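Local coordinates for protein ADP-dependent (S)-NAD(P)H-hydrate dehydratase (Streptococcus mutans, PDB 3BGK) that probably dehydrates the S-form of hydrated NAD(P)H at the expense of ADP, repairing this damaged cofactor together with a partner epimerase, at residues Leu62-Asn67 and Phe111-Lys116; Leu135-Leu140 and Ala164-Ala169. All blocks are in the same frame, centred on the assembly; numbering follows the deposited sequence.

How the interactions relate
Interaction 1 and interaction 2 follow one another along the chain, and their centres lie 13 Å apart on the same side of the chain's centre. They meet directly. Asn67 ND2 probably donates a hydrogen bond to Leu135 O (3.0 Å), so the loop after strand 60-64 is tied to the loop before helix 139-151. The apolar layers also join: Met113 CE is 3.7 Å from Leu135 CD1, and Val114 CG1 is 3.6 Å from Leu140 CD1. Gly65 of interaction 1 lies about 5 Å from Gly134, a predicted (6S)-NADPHX-binding residue that directly precedes Leu135 of interaction 2, which places this shared corner beside the predicted substrate site.

Interaction 1 of 2, residues Leu62-Asn67 and Phe111-Lys116; sequences LLIGGN and FDMVEK
Ile64 and Met113 bring the two backbones to their closest approach, with their CA atoms 7.5 Å apart. No hydrogen bond crosses between the segments, because strand 88-93 runs between strands 60-64 and 109-112 in the parallel part of the mixed sheet; the contact is therefore made by side chains reaching past a middle strand. Beyond Asp112 the chain folds into a type I beta turn from Asp112 to Glu115, closed by Glu115 N to Asp112 O (3.1 Å). Asp112 also forms an Asx turn: Val114 N points almost straight at Asp112 OD1 (168°), but meets it from above the carboxylate plane. These two bonds fix the turn that presents Met113 to the first segment.

Met113, built as selenomethionine, has by far the largest share of the contact. Its CG lies between the backbone N and the carbonyl carbon (chi1 58°), and the chain bends at chi3, which brings CE to within 3.8 Å of Ile64 CG2. The selenium lies 4.3 Å from both Gly65 O and Asn67 CB, so this one side chain touches Ile64, Gly65 and Asn67 in turn. Two residues before Ile64 on strand 60-64, Leu62 meets Phe111 at about a right angle: Leu62 CD1 approaches the ring at its edge, close to the ring plane, 4.1 Å from Phe111 CE2. Leu119 of helix 116-125 and Tyr68 of the second subunit also pack on Phe111. Thr144 of helix 139-151 touches both Ile64 and Met113, extending this layer.

The arrangement, with apolar side chains from two strands on either side of a third and from the turn that follows one of them, and helices packed over them, belongs to the three-layer alpha/beta sandwich of the ribokinase-like fold to which the NnrD/CARKD family belongs.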
loop_
_atom_site.group_PDB
_atom_site.type_symbol
_atom_site.label_atom_id
_atom_site.label_comp_id
_atom_site.label_asym_id
_atom_site.label_seq_id
_atom_site.Cartn_x
_atom_site.Cartn_y
_atom_site.Cartn_z
ATOM N N LEU A 62 -8.934 -9.608 19.712
ATOM C CA LEU A 62 -7.497 -9.422 19.777
ATOM C C LEU A 62 -6.807 -10.556 19.007
ATOM O O LEU A 62 -7.065 -11.744 19.244
ATOM C CB LEU A 62 -7.011 -9.333 21.236
ATOM C CG LEU A 62 -5.494 -9.269 21.493
ATOM C CD1 LEU A 62 -4.883 -7.937 21.078
ATOM C CD2 LEU A 62 -5.158 -9.570 22.940
ATOM N N LEU A 63 -5.944 -10.182 18.067
ATOM C CA LEU A 63 -5.169 -11.149 17.306
ATOM C C LEU A 63 -3.758 -11.096 17.836
ATOM O O LEU A 63 -3.253 -10.017 18.130
ATOM C CB LEU A 63 -5.192 -10.820 15.812
ATOM C CG LEU A 63 -6.462 -11.165 15.030
ATOM C CD1 LEU A 63 -7.562 -10.152 15.255
ATOM C CD2 LEU A 63 -6.157 -11.280 13.558
ATOM N N ILE A 64 -3.136 -12.258 17.988
ATOM C CA ILE A 64 -1.787 -12.354 18.516
ATOM C C ILE A 64 -0.999 -13.287 17.613
ATOM O O ILE A 64 -1.317 -14.467 17.510
ATOM C CB ILE A 64 -1.779 -12.885 19.970
ATOM C CG1 ILE A 64 -2.686 -12.033 20.860
ATOM C CG2 ILE A 64 -0.359 -12.935 20.527
ATOM C CD1 ILE A 64 -3.002 -12.662 22.186
ATOM N N GLY A 65 0.016 -12.743 16.955
ATOM C CA GLY A 65 0.808 -13.494 15.993
ATOM C C GLY A 65 1.648 -12.564 15.139
ATOM O O GLY A 65 1.930 -11.438 15.533
ATOM N N GLY A 66 2.052 -13.035 13.963
ATOM C CA GLY A 66 2.864 -12.221 13.067
ATOM C C GLY A 66 4.224 -11.964 13.670
ATOM O O GLY A 66 4.849 -10.930 13.416
ATOM N N ASN A 67 4.662 -12.912 14.495
ATOM C CA ASN A 67 6.003 -12.913 15.035
ATOM C C ASN A 67 6.965 -13.122 13.878
ATOM O O ASN A 67 6.676 -13.900 12.959
ATOM C CB ASN A 67 6.152 -14.034 16.060
ATOM C CG ASN A 67 7.436 -13.939 16.870
ATOM O OD1 ASN A 67 8.187 -12.960 16.779
ATOM N ND2 ASN A 67 7.691 -14.964 17.679
ATOM N N PHE A 111 0.209 -3.289 18.317
ATOM C CA PHE A 111 1.289 -2.993 19.258
ATOM C C PHE A 111 2.297 -4.135 19.314
ATOM O O PHE A 111 2.053 -5.228 18.797
ATOM C CB PHE A 111 0.740 -2.659 20.661
ATOM C CG PHE A 111 0.036 -3.809 21.337
ATOM C CD1 PHE A 111 0.673 -4.543 22.324
ATOM C CD2 PHE A 111 -1.262 -4.159 20.983
ATOM C CE1 PHE A 111 0.029 -5.607 22.947
ATOM C CE2 PHE A 111 -1.909 -5.227 21.600
ATOM C CZ PHE A 111 -1.264 -5.947 22.583
ATOM N N ASP A 112 3.433 -3.857 19.942
ATOM C CA ASP A 112 4.499 -4.825 20.137
ATOM C C ASP A 112 4.043 -5.861 21.157
ATOM O O ASP A 112 3.722 -5.530 22.304
ATOM C CB ASP A 112 5.744 -4.091 20.642
ATOM C CG ASP A 112 7.014 -4.914 20.515
ATOM O OD1 ASP A 112 6.949 -6.163 20.434
ATOM O OD2 ASP A 112 8.099 -4.295 20.519
HETATM N N MSE A 113 4.017 -7.119 20.740
HETATM C CA MSE A 113 3.586 -8.193 21.631
HETATM C C MSE A 113 4.502 -8.413 22.844
HETATM O O MSE A 113 4.083 -9.052 23.813
HETATM C CB MSE A 113 3.346 -9.498 20.860
HETATM C CG MSE A 113 4.547 -10.020 20.084
HETATM SE SE MSE A 113 4.183 -11.697 19.142
HETATM C CE MSE A 113 3.456 -12.726 20.586
ATOM N N VAL A 114 5.728 -7.877 22.800
ATOM C CA VAL A 114 6.660 -7.969 23.945
ATOM C C VAL A 114 6.233 -7.071 25.105
ATOM O O VAL A 114 6.701 -7.242 26.234
ATOM C CB VAL A 114 8.155 -7.647 23.586
ATOM C CG1 VAL A 114 8.605 -8.384 22.327
ATOM C CG2 VAL A 114 8.385 -6.149 23.454
ATOM N N GLU A 115 5.354 -6.113 24.814
ATOM C CA GLU A 115 4.861 -5.185 25.827
ATOM C C GLU A 115 3.832 -5.896 26.707
ATOM O O GLU A 115 2.633 -5.900 26.420
ATOM C CB GLU A 115 4.324 -3.899 25.180
ATOM C CG GLU A 115 5.444 -3.028 24.576
ATOM C CD GLU A 115 4.963 -1.991 23.560
ATOM O OE1 GLU A 115 3.869 -2.163 22.978
ATOM O OE2 GLU A 115 5.694 -0.999 23.339
ATOM N N LYS A 116 4.341 -6.498 27.782
ATOM C CA LYS A 116 3.587 -7.433 28.618
ATOM C C LYS A 116 2.344 -6.835 29.267
ATOM O O LYS A 116 1.295 -7.482 29.306
ATOM C CB LYS A 116 4.500 -8.035 29.696
#

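Interaction 2 of 2, residues Leu135-Leu140 and Ala164-Ala169; sequences LAEDDL and AINLLA
The Glu137 carboxylate turns one face toward Asn166: both ND2 and CB of Asn166 lie on that same side of its plane, and the carboxylate and amide planes are 45° apart. Asn166 ND2 donates to Glu137 OE2 at 2.9 Å, yet the N-H...acceptor angle of 127° makes this a weak bond. OE2 lies out of the amide plane, in keeping with the bent angle; separately, ND2 stands above the carboxylate rather than in its plane. The other oxygen, Glu137 OE1, lies 3.9 Å from Asn166 CB, a van der Waals approach to a methylene. Glu137 is solvent-exposed, so the weak bond sits at the outer margin of the contact.

The setting is a beta-alpha-beta crossover: strand 128-131, helix 139-151 and strand 157-161, whose two strands are parallel neighbours in the sheet. The loop that leads into the crossover helix here packs against helix 163-170, which follows the second strand.

Inward from the polar pair, the aliphatic part of Glu137 takes over. With CG anti to the carbonyl carbon (chi1 -75°) and the chain extended beyond it, this side chain runs across Leu167, and its CG comes within 3.6 Å of Leu167 CD1. The other branch of the same leucine works deeper: Leu167 CD2 touches Leu135 CD2 at 3.8 Å. Leu135 CD2 also rests on Ala164 CB (3.9 Å), so a single methyl bridges residues one helical turn apart on the buried side. Phe145 of helix 139-151 packs on Leu167 as well, and Arg192 of helix 189-192 touches Asn166.

At the start of helix 163-170, Ser163 OG is hydrogen-bonded to Ala136 O, and Leu167 CD2 lies 4.2 Å from that same Ala136 oxygen.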
loop_
_atom_site.group_PDB
_atom_site.type_symbol
_atom_site.label_atom_id
_atom_site.label_comp_id
_atom_site.label_asym_id
_atom_site.label_seq_id
_atom_site.Cartn_x
_atom_site.Cartn_y
_atom_site.Cartn_z
ATOM N N LEU A 135 2.653 -16.952 14.859
ATOM C CA LEU A 135 3.190 -16.812 16.214
ATOM C C LEU A 135 4.624 -17.346 16.327
ATOM O O LEU A 135 5.425 -16.829 17.106
ATOM C CB LEU A 135 2.279 -17.525 17.228
ATOM C CG LEU A 135 2.527 -17.390 18.741
ATOM C CD1 LEU A 135 2.405 -15.943 19.210
ATOM C CD2 LEU A 135 1.576 -18.274 19.526
ATOM N N ALA A 136 4.929 -18.373 15.533
ATOM C CA ALA A 136 6.183 -19.133 15.630
ATOM C C ALA A 136 6.292 -19.872 16.972
ATOM O O ALA A 136 5.303 -19.986 17.709
ATOM C CB ALA A 136 7.411 -18.242 15.364
ATOM N N GLU A 137 7.484 -20.383 17.274
ATOM C CA GLU A 137 7.667 -21.274 18.420
ATOM C C GLU A 137 8.853 -20.912 19.310
ATOM O O GLU A 137 9.157 -21.639 20.259
ATOM C CB GLU A 137 7.756 -22.735 17.952
ATOM C CG GLU A 137 6.406 -23.313 17.541
ATOM C CD GLU A 137 6.497 -24.693 16.921
ATOM O OE1 GLU A 137 6.998 -25.627 17.589
ATOM O OE2 GLU A 137 6.045 -24.845 15.764
ATOM N N ASP A 138 9.503 -19.787 19.007
ATOM C CA ASP A 138 10.659 -19.307 19.782
ATOM C C ASP A 138 10.296 -18.906 21.221
ATOM O O ASP A 138 9.165 -19.128 21.669
ATOM C CB ASP A 138 11.378 -18.160 19.046
ATOM C CG ASP A 138 10.480 -16.950 18.794
ATOM O OD1 ASP A 138 10.969 -15.981 18.171
ATOM O OD2 ASP A 138 9.295 -16.960 19.206
ATOM N N ASP A 139 11.251 -18.320 21.939
ATOM C CA ASP A 139 11.030 -17.946 23.337
ATOM C C ASP A 139 9.940 -16.887 23.525
ATOM O O ASP A 139 9.132 -16.989 24.447
ATOM C CB ASP A 139 12.343 -17.527 24.007
ATOM C CG ASP A 139 13.171 -18.724 24.470
ATOM O OD1 ASP A 139 12.570 -19.770 24.817
ATOM O OD2 ASP A 139 14.422 -18.616 24.492
ATOM N N LEU A 140 9.914 -15.891 22.641
ATOM C CA LEU A 140 8.883 -14.848 22.684
ATOM C C LEU A 140 7.463 -15.411 22.516
ATOM O O LEU A 140 6.525 -14.935 23.154
ATOM C CB LEU A 140 9.162 -13.746 21.647
ATOM C CG LEU A 140 8.138 -12.607 21.502
ATOM C CD1 LEU A 140 7.923 -11.852 22.819
ATOM C CD2 LEU A 140 8.530 -11.650 20.380
ATOM N N ALA A 164 0.426 -22.282 17.467
ATOM C CA ALA A 164 -0.078 -22.277 18.839
ATOM C C ALA A 164 -0.695 -23.625 19.223
ATOM O O ALA A 164 -0.849 -23.922 20.399
ATOM C CB ALA A 164 -1.063 -21.138 19.047
ATOM N N ILE A 165 -1.044 -24.436 18.228
ATOM C CA ILE A 165 -1.502 -25.800 18.472
ATOM C C ILE A 165 -0.350 -26.651 19.004
ATOM O O ILE A 165 -0.526 -27.405 19.965
ATOM C CB ILE A 165 -2.119 -26.443 17.206
ATOM C CG1 ILE A 165 -3.380 -25.687 16.761
ATOM C CG2 ILE A 165 -2.435 -27.916 17.445
ATOM C CD1 ILE A 165 -4.615 -25.911 17.634
ATOM N N ASN A 166 0.826 -26.513 18.386
ATOM C CA ASN A 166 2.064 -27.129 18.888
ATOM C C ASN A 166 2.405 -26.664 20.305
ATOM O O ASN A 166 2.866 -27.451 21.132
ATOM C CB ASN A 166 3.250 -26.812 17.976
ATOM C CG ASN A 166 2.956 -27.057 16.512
ATOM O OD1 ASN A 166 2.352 -28.064 16.143
ATOM N ND2 ASN A 166 3.401 -26.137 15.665
ATOM N N LEU A 167 2.190 -25.377 20.566
ATOM C CA LEU A 167 2.471 -24.778 21.869
ATOM C C LEU A 167 1.514 -25.290 22.932
ATOM O O LEU A 167 1.909 -25.508 24.078
ATOM C CB LEU A 167 2.416 -23.250 21.781
ATOM C CG LEU A 167 3.734 -22.472 21.709
ATOM C CD1 LEU A 167 4.734 -23.112 20.766
ATOM C CD2 LEU A 167 3.465 -21.028 21.306
ATOM N N LEU A 168 0.256 -25.478 22.546
ATOM C CA LEU A 168 -0.740 -26.077 23.422
ATOM C C LEU A 168 -0.387 -27.542 23.708
ATOM O O LEU A 168 -0.624 -28.038 24.813
ATOM C CB LEU A 168 -2.140 -25.953 22.806
ATOM C CG LEU A 168 -3.338 -26.625 23.492
ATOM C CD1 LEU A 168 -3.631 -25.996 24.846
ATOM C CD2 LEU A 168 -4.571 -26.585 22.599
ATOM N N ALA A 169 0.206 -28.210 22.713
ATOM C CA ALA A 169 0.575 -29.630 22.808
ATOM C C ALA A 169 1.713 -29.927 23.795
ATOM O O ALA A 169 1.677 -30.942 24.491
ATOM C CB ALA A 169 0.910 -30.190 21.420
#